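Acyl-CoA dehydrogenase (Thermus thermophilus, PDB 2Z1Q) probably uses FAD to oxidise 2,3-saturated acyl-CoAs to 2,3-dehydroacyl-CoAs, passing the electrons to an acceptor. Local coordinates at residues 12-17 and 452-457; 19-24 and 327-332. All blocks are in the same frame, centred on the assembly; numbering follows the deposited sequence.

Contact 1 (12-17 and 452-457)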
ATOM      1  N   GLY B  12      13.199 -22.303 -16.755  1.00 59.08           N
ATOM      2  CA  GLY B  12      14.049 -21.176 -17.093  1.00 57.72           C
ATOM      3  C   GLY B  12      14.435 -21.159 -18.558  1.00 57.04           C
ATOM      4  O   GLY B  12      15.191 -20.300 -19.002  1.00 57.51           O
ATOM      5  N   GLY B  13      13.909 -22.114 -19.314  1.00 56.78           N
ATOM      6  CA  GLY B  13      14.216 -22.188 -20.729  1.00 55.70           C
ATOM      7  C   GLY B  13      13.730 -20.985 -21.509  1.00 54.53           C
ATOM      8  O   GLY B  13      14.299 -20.636 -22.545  1.00 54.42           O
ATOM      9  N   TRP B  14      12.671 -20.348 -21.020  1.00 53.84           N
ATOM     10  CA  TRP B  14      12.112 -19.176 -21.683  1.00 53.19           C
ATOM     11  C   TRP B  14      13.119 -18.033 -21.683  1.00 54.25           C
ATOM     12  O   TRP B  14      12.922 -17.013 -22.344  1.00 54.48           O
ATOM     13  CB  TRP B  14      10.834 -18.725 -20.977  1.00 51.80           C
ATOM     14  CG  TRP B  14      11.011 -18.555 -19.505  1.00 50.03           C
ATOM     15  CD1 TRP B  14      10.842 -19.505 -18.543  1.00 49.56           C
ATOM     16  CD2 TRP B  14      11.450 -17.374 -18.829  1.00 49.96           C
ATOM     17  NE1 TRP B  14      11.147 -18.992 -17.306  1.00 49.67           N
ATOM     18  CE2 TRP B  14      11.524 -17.684 -17.453  1.00 49.65           C
ATOM     19  CE3 TRP B  14      11.791 -16.082 -19.252  1.00 50.19           C
ATOM     20  CZ2 TRP B  14      11.927 -16.750 -16.493  1.00 49.71           C
ATOM     21  CZ3 TRP B  14      12.192 -15.150 -18.296  1.00 50.43           C
ATOM     22  CH2 TRP B  14      12.255 -15.491 -16.934  1.00 49.78           C
ATOM     23  N   LEU B  15      14.202 -18.210 -20.943  1.00 55.00           N
ATOM     24  CA  LEU B  15      15.219 -17.184 -20.845  1.00 57.61           C
ATOM     25  C   LEU B  15      16.179 -17.189 -22.038  1.00 59.26           C
ATOM     26  O   LEU B  15      16.683 -16.136 -22.435  1.00 58.07           O
ATOM     27  CB  LEU B  15      15.985 -17.363 -19.531  1.00 58.22           C
ATOM     28  CG  LEU B  15      16.790 -16.178 -19.004  1.00 59.04           C
ATOM     29  CD1 LEU B  15      18.043 -15.988 -19.841  1.00 60.45           C
ATOM     30  CD2 LEU B  15      15.921 -14.927 -19.012  1.00 58.22           C
ATOM     31  N   LEU B  16      16.425 -18.367 -22.611  1.00 60.95           N
ATOM     32  CA  LEU B  16      17.324 -18.481 -23.756  1.00 62.48           C
ATOM     33  C   LEU B  16      16.553 -18.587 -25.070  1.00 63.37           C
ATOM     34  O   LEU B  16      16.991 -18.068 -26.095  1.00 63.62           O
ATOM     35  CB  LEU B  16      18.244 -19.695 -23.597  1.00 62.45           C
ATOM     36  CG  LEU B  16      19.147 -19.753 -22.360  1.00 62.88           C
ATOM     37  CD1 LEU B  16      19.907 -18.441 -22.208  1.00 61.58           C
ATOM     38  CD2 LEU B  16      18.300 -20.030 -21.125  1.00 63.80           C
ATOM     39  N   GLU B  17      15.407 -19.261 -25.036  1.00 64.00           N
ATOM     40  CA  GLU B  17      14.588 -19.415 -26.231  1.00 64.66           C
ATOM     41  C   GLU B  17      13.155 -18.964 -26.006  1.00 63.81           C
ATOM     42  O   GLU B  17      12.725 -18.760 -24.875  1.00 63.93           O
ATOM     43  CB  GLU B  17      14.599 -20.868 -26.698  1.00 66.23           C
ATOM     44  CG  GLU B  17      15.944 -21.319 -27.226  1.00 70.01           C
ATOM     45  CD  GLU B  17      15.916 -22.741 -27.742  1.00 72.01           C
ATOM     46  OE1 GLU B  17      16.974 -23.230 -28.189  1.00 73.33           O
ATOM     47  OE2 GLU B  17      14.836 -23.369 -27.699  1.00 74.27           O
ATOM     48  N   ASN B 452      15.002  -8.473 -25.218  1.00 32.26           N
ATOM     49  CA  ASN B 452      16.054  -7.599 -24.699  1.00 32.31           C
ATOM     50  C   ASN B 452      16.043  -7.570 -23.162  1.00 31.01           C
ATOM     51  O   ASN B 452      17.101  -7.528 -22.535  1.00 30.96           O
ATOM     52  CB  ASN B 452      15.915  -6.183 -25.281  1.00 33.95           C
ATOM     53  CG  ASN B 452      16.452  -6.068 -26.724  1.00 37.49           C
ATOM     54  OD1 ASN B 452      16.292  -5.027 -27.373  1.00 37.08           O
ATOM     55  ND2 ASN B 452      17.094  -7.130 -27.218  1.00 35.49           N
ATOM     56  N   LEU B 453      14.857  -7.605 -22.557  1.00 30.54           N
ATOM     57  CA  LEU B 453      14.747  -7.622 -21.099  1.00 30.94           C
ATOM     58  C   LEU B 453      15.515  -8.831 -20.600  1.00 30.77           C
ATOM     59  O   LEU B 453      16.303  -8.722 -19.664  1.00 32.25           O
ATOM     60  CB  LEU B 453      13.277  -7.719 -20.656  1.00 30.58           C
ATOM     61  CG  LEU B 453      12.424  -6.481 -20.941  1.00 30.39           C
ATOM     62  CD1 LEU B 453      10.978  -6.723 -20.558  1.00 30.70           C
ATOM     63  CD2 LEU B 453      12.992  -5.304 -20.169  1.00 28.75           C
ATOM     64  N   LYS B 454      15.306  -9.976 -21.250  1.00 31.12           N
ATOM     65  CA  LYS B 454      16.005 -11.204 -20.873  1.00 31.92           C
ATOM     66  C   LYS B 454      17.500 -10.963 -20.955  1.00 31.93           C
ATOM     67  O   LYS B 454      18.253 -11.375 -20.077  1.00 31.93           O
ATOM     68  CB  LYS B 454      15.633 -12.350 -21.803  1.00 31.69           C
ATOM     69  CG  LYS B 454      14.144 -12.533 -21.954  1.00 34.14           C
ATOM     70  CD  LYS B 454      13.827 -13.696 -22.865  1.00 34.14           C
ATOM     71  CE  LYS B 454      12.331 -13.835 -23.034  1.00 35.12           C
ATOM     72  NZ  LYS B 454      12.010 -14.998 -23.904  1.00 35.05           N
ATOM     73  N   LYS B 455      17.924 -10.299 -22.023  1.00 32.76           N
ATOM     74  CA  LYS B 455      19.340  -9.992 -22.191  1.00 33.78           C
ATOM     75  C   LYS B 455      19.792  -9.035 -21.088  1.00 31.96           C
ATOM     76  O   LYS B 455      20.882  -9.193 -20.534  1.00 31.89           O
ATOM     77  CB  LYS B 455      19.602  -9.344 -23.561  1.00 35.64           C
ATOM     78  CG  LYS B 455      19.360 -10.260 -24.751  1.00 38.86           C
ATOM     79  CD  LYS B 455      19.727  -9.574 -26.063  1.00 42.53           C
ATOM     80  CE  LYS B 455      19.618 -10.544 -27.238  1.00 44.67           C
ATOM     81  NZ  LYS B 455      18.221 -10.997 -27.479  1.00 47.17           N
ATOM     82  N   LEU B 456      18.956  -8.048 -20.771  1.00 30.07           N
ATOM     83  CA  LEU B 456      19.297  -7.067 -19.739  1.00 31.01           C
ATOM     84  C   LEU B 456      19.629  -7.772 -18.431  1.00 30.77           C
ATOM     85  O   LEU B 456      20.653  -7.488 -17.802  1.00 30.26           O
ATOM     86  CB  LEU B 456      18.136  -6.082 -19.515  1.00 31.41           C
ATOM     87  CG  LEU B 456      18.362  -4.973 -18.472  1.00 32.23           C
ATOM     88  CD1 LEU B 456      19.489  -4.050 -18.921  1.00 31.56           C
ATOM     89  CD2 LEU B 456      17.078  -4.176 -18.285  1.00 30.39           C
ATOM     90  N   ALA B 457      18.757  -8.695 -18.035  1.00 31.36           N
ATOM     91  CA  ALA B 457      18.938  -9.471 -16.811  1.00 32.35           C
ATOM     92  C   ALA B 457      20.274 -10.190 -16.864  1.00 33.89           C
ATOM     93  O   ALA B 457      21.074 -10.110 -15.933  1.00 34.97           O
ATOM     94  CB  ALA B 457      17.809 -10.484 -16.662  1.00 32.41           C
TER
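Trp14 and Lys454 make the polar heart of this contact, which binds a short turn of the N-terminal chain, ahead of helix 30-54, to the flank of helix 445-468 in the C-terminal part of the protein, away from the known FAD-binding residues. Gly13 opens the turn, its carbonyl oxygen accepting from both Leu16 N and Glu17 N, which curls the backbone into a single helix-like turn. Within that turn the Trp14 carbonyl faces the lysine: Lys454 NZ donates a 2.7 Å hydrogen bond to Trp14 O, almost in line with the carbonyl (169°). The indole is held by other means. Lys454 CE comes only to the ring's edge, near its plane, 4.4 Å from Trp14 CE3; the ring's NE1 bonds Glu350, and the ring also meets Tyr490. Leu15 comes next and supplies the apolar part. Its CG stands anti to the backbone N (chi1 -161°), and the branch ending in CD2 rests 3.8 Å from Lys454 CB, at the root of the lysine. The same leucine touches Leu486 of helix 476-502. Further on, Leu15 O lies 3.8 Å from Lys454 CD, beside the fully extended methylene chain that carries the ammonium outward from its helix. Lys454 NZ has two more partners, a salt bridge to Glu493 and a hydrogen bond to Gln451. A buried ammonium thus answers one carbonyl, one carboxylate and one amide oxygen, a setting that would be expected to favour its charged form and that ties the N-terminal turn to two helices at once, 445-468 and 476-502.

Contact 2 (19-24 and 327-332)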
ATOM      1  N   PRO B  19       9.138 -19.617 -26.100  1.00 58.89           N
ATOM      2  CA  PRO B  19       8.256 -20.777 -25.945  1.00 57.54           C
ATOM      3  C   PRO B  19       7.408 -21.046 -27.188  1.00 56.77           C
ATOM      4  O   PRO B  19       6.902 -20.118 -27.815  1.00 56.57           O
ATOM      5  CB  PRO B  19       7.422 -20.399 -24.725  1.00 57.05           C
ATOM      6  CG  PRO B  19       7.333 -18.909 -24.835  1.00 57.23           C
ATOM      7  CD  PRO B  19       8.745 -18.530 -25.188  1.00 58.01           C
ATOM      8  N   GLU B  20       7.253 -22.320 -27.539  1.00 56.48           N
ATOM      9  CA  GLU B  20       6.467 -22.699 -28.711  1.00 56.17           C
ATOM     10  C   GLU B  20       4.978 -22.589 -28.435  1.00 54.91           C
ATOM     11  O   GLU B  20       4.166 -22.473 -29.354  1.00 54.91           O
ATOM     12  CB  GLU B  20       6.810 -24.127 -29.142  1.00 57.99           C
ATOM     13  CG  GLU B  20       8.107 -24.245 -29.934  1.00 60.35           C
ATOM     14  CD  GLU B  20       8.404 -25.673 -30.352  1.00 61.70           C
ATOM     15  OE1 GLU B  20       7.441 -26.427 -30.614  1.00 62.56           O
ATOM     16  OE2 GLU B  20       9.596 -26.040 -30.430  1.00 61.92           O
ATOM     17  N   ARG B  21       4.621 -22.628 -27.160  1.00 52.86           N
ATOM     18  CA  ARG B  21       3.227 -22.518 -26.772  1.00 51.08           C
ATOM     19  C   ARG B  21       3.122 -22.174 -25.294  1.00 49.03           C
ATOM     20  O   ARG B  21       4.067 -22.389 -24.524  1.00 48.83           O
ATOM     21  CB  ARG B  21       2.491 -23.833 -27.055  1.00 53.46           C
ATOM     22  CG  ARG B  21       3.121 -25.061 -26.404  1.00 56.33           C
ATOM     23  CD  ARG B  21       2.271 -26.312 -26.608  1.00 58.37           C
ATOM     24  NE  ARG B  21       2.900 -27.507 -26.046  1.00 60.00           N
ATOM     25  CZ  ARG B  21       4.010 -28.067 -26.517  1.00 59.90           C
ATOM     26  NH1 ARG B  21       4.504 -29.154 -25.935  1.00 60.26           N
ATOM     27  NH2 ARG B  21       4.629 -27.545 -27.567  1.00 59.72           N
ATOM     28  N   VAL B  22       1.973 -21.625 -24.910  1.00 44.07           N
ATOM     29  CA  VAL B  22       1.716 -21.267 -23.526  1.00 39.53           C
ATOM     30  C   VAL B  22       0.291 -21.662 -23.158  1.00 37.48           C
ATOM     31  O   VAL B  22      -0.633 -21.483 -23.945  1.00 34.54           O
ATOM     32  CB  VAL B  22       1.893 -19.741 -23.275  1.00 37.39           C
ATOM     33  CG1 VAL B  22       3.340 -19.341 -23.479  1.00 34.88           C
ATOM     34  CG2 VAL B  22       0.989 -18.949 -24.195  1.00 36.21           C
ATOM     35  N   TYR B  23       0.123 -22.205 -21.958  1.00 37.32           N
ATOM     36  CA  TYR B  23      -1.192 -22.603 -21.477  1.00 37.94           C
ATOM     37  C   TYR B  23      -1.886 -21.331 -20.998  1.00 37.71           C
ATOM     38  O   TYR B  23      -1.371 -20.627 -20.133  1.00 38.88           O
ATOM     39  CB  TYR B  23      -1.051 -23.625 -20.332  1.00 38.93           C
ATOM     40  CG  TYR B  23      -2.361 -24.244 -19.869  1.00 39.15           C
ATOM     41  CD1 TYR B  23      -3.032 -23.753 -18.749  1.00 38.76           C
ATOM     42  CD2 TYR B  23      -2.948 -25.294 -20.581  1.00 38.39           C
ATOM     43  CE1 TYR B  23      -4.266 -24.291 -18.351  1.00 39.80           C
ATOM     44  CE2 TYR B  23      -4.174 -25.838 -20.194  1.00 39.13           C
ATOM     45  CZ  TYR B  23      -4.832 -25.331 -19.082  1.00 40.22           C
ATOM     46  OH  TYR B  23      -6.058 -25.844 -18.721  1.00 41.36           O
ATOM     47  N   THR B  24      -3.037 -21.019 -21.582  1.00 38.07           N
ATOM     48  CA  THR B  24      -3.787 -19.817 -21.213  1.00 37.89           C
ATOM     49  C   THR B  24      -5.114 -20.184 -20.558  1.00 38.72           C
ATOM     50  O   THR B  24      -5.546 -21.335 -20.609  1.00 37.36           O
ATOM     51  CB  THR B  24      -4.122 -18.945 -22.439  1.00 37.85           C
ATOM     52  OG1 THR B  24      -5.027 -19.658 -23.292  1.00 37.07           O
ATOM     53  CG2 THR B  24      -2.860 -18.588 -23.208  1.00 36.18           C
ATOM     54  N   ILE B 327       4.067 -27.073 -15.592  1.00 33.73           N
ATOM     55  CA  ILE B 327       4.170 -28.097 -14.573  1.00 34.43           C
ATOM     56  C   ILE B 327       3.331 -29.321 -14.950  1.00 35.58           C
ATOM     57  O   ILE B 327       3.800 -30.458 -14.866  1.00 35.41           O
ATOM     58  CB  ILE B 327       3.699 -27.547 -13.208  1.00 32.07           C
ATOM     59  CG1 ILE B 327       4.633 -26.417 -12.766  1.00 30.61           C
ATOM     60  CG2 ILE B 327       3.660 -28.653 -12.179  1.00 27.89           C
ATOM     61  CD1 ILE B 327       4.128 -25.614 -11.575  1.00 28.52           C
ATOM     62  N   ASP B 328       2.094 -29.084 -15.369  1.00 35.76           N
ATOM     63  CA  ASP B 328       1.216 -30.179 -15.739  1.00 39.73           C
ATOM     64  C   ASP B 328       1.788 -31.075 -16.831  1.00 41.93           C
ATOM     65  O   ASP B 328       1.742 -32.303 -16.705  1.00 43.11           O
ATOM     66  CB  ASP B 328      -0.162 -29.636 -16.134  1.00 38.70           C
ATOM     67  CG  ASP B 328      -1.085 -29.490 -14.936  1.00 40.13           C
ATOM     68  OD1 ASP B 328      -2.143 -28.836 -15.052  1.00 40.48           O
ATOM     69  OD2 ASP B 328      -0.746 -30.047 -13.869  1.00 40.71           O
ATOM     70  N   GLU B 329       2.339 -30.479 -17.886  1.00 42.80           N
ATOM     71  CA  GLU B 329       2.922 -31.263 -18.971  1.00 44.41           C
ATOM     72  C   GLU B 329       4.104 -32.083 -18.467  1.00 43.55           C
ATOM     73  O   GLU B 329       4.253 -33.253 -18.808  1.00 43.63           O
ATOM     74  CB  GLU B 329       3.377 -30.360 -20.118  1.00 44.99           C
ATOM     75  CG  GLU B 329       2.240 -29.725 -20.905  1.00 48.49           C
ATOM     76  CD  GLU B 329       2.701 -29.167 -22.242  1.00 50.58           C
ATOM     77  OE1 GLU B 329       1.884 -28.526 -22.939  1.00 50.83           O
ATOM     78  OE2 GLU B 329       3.882 -29.378 -22.598  1.00 51.01           O
ATOM     79  N   ALA B 330       4.945 -31.467 -17.649  1.00 43.05           N
ATOM     80  CA  ALA B 330       6.102 -32.171 -17.114  1.00 42.85           C
ATOM     81  C   ALA B 330       5.666 -33.268 -16.152  1.00 43.42           C
ATOM     82  O   ALA B 330       6.485 -34.063 -15.699  1.00 43.07           O
ATOM     83  CB  ALA B 330       7.028 -31.191 -16.412  1.00 41.22           C
ATOM     84  N   LEU B 331       4.372 -33.310 -15.846  1.00 44.12           N
ATOM     85  CA  LEU B 331       3.830 -34.310 -14.932  1.00 45.73           C
ATOM     86  C   LEU B 331       3.135 -35.461 -15.661  1.00 46.85           C
ATOM     87  O   LEU B 331       2.875 -36.511 -15.073  1.00 47.18           O
ATOM     88  CB  LEU B 331       2.859 -33.646 -13.943  1.00 44.25           C
ATOM     89  CG  LEU B 331       3.512 -32.819 -12.829  1.00 44.65           C
ATOM     90  CD1 LEU B 331       2.449 -32.133 -11.985  1.00 42.41           C
ATOM     91  CD2 LEU B 331       4.380 -33.728 -11.968  1.00 42.47           C
ATOM     92  N   LEU B 332       2.838 -35.263 -16.942  1.00 47.50           N
ATOM     93  CA  LEU B 332       2.182 -36.303 -17.728  1.00 48.42           C
ATOM     94  C   LEU B 332       2.985 -37.598 -17.694  1.00 49.47           C
ATOM     95  O   LEU B 332       4.217 -37.582 -17.773  1.00 49.10           O
ATOM     96  CB  LEU B 332       2.026 -35.853 -19.181  1.00 47.98           C
ATOM     97  CG  LEU B 332       1.140 -34.629 -19.415  1.00 47.72           C
ATOM     98  CD1 LEU B 332       1.221 -34.211 -20.874  1.00 46.97           C
ATOM     99  CD2 LEU B 332      -0.291 -34.954 -19.022  1.00 45.91           C
TER
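Arg21, in the loop before helix 30-54, reaches Glu329 near the C-terminal end of helix 300-331, a helix of the C-terminal acyl-CoA dehydrogenase domain. Along 327-332, Asp328 comes first and turns its carboxylate to a different neighbour, bonding the backbone N of Val91 and, weakly, that of Lys90 at the start of helix 90-99. Glu329 follows. Its chain is extended beyond CG and runs out toward Arg21. Each carboxylate oxygen has its own nitrogen. Arg21 NE points to Glu329 OE1 at 3.4 Å, and this is the straighter bond, with an N-H...O angle of 162°. Arg21 NH1 reaches Glu329 OE2, also at 3.4 Å, but more bent, at 142°. Both bonds are weak. The guanidinium and carboxylate planes are tilted 24° to each other. Arg21 also touches Gln9. The contact is plain surface packing between loop and helix, away from the FAD-binding residues. With the arginine exposed and both bonds long, this is a two-point salt bridge at the surface, where water probably screens the charges and the attraction between loop and helix is likely to be modest.

How the contacts relate
Both contacts involve the chain ahead of helix 30-54, contact 1 firmly and contact 2 only weakly, and both reach partners hundreds of residues away; their centres are about 18 Å apart. Contact 1 is buried and belongs to helix 445-468, whereas contact 2 is a surface pair on helix 300-331. Helix 476-502 lies beside both segments 12-17 and 19-24, the latter through Pro19 on Glu493 and Leu497. Neither contact lies at the FAD site. Helix 300-331 and the neighbouring helix 476-502 nevertheless each carry, near the start, a residue that lines an FAD site, Ile302 and Gln476, not necessarily of the same FAD.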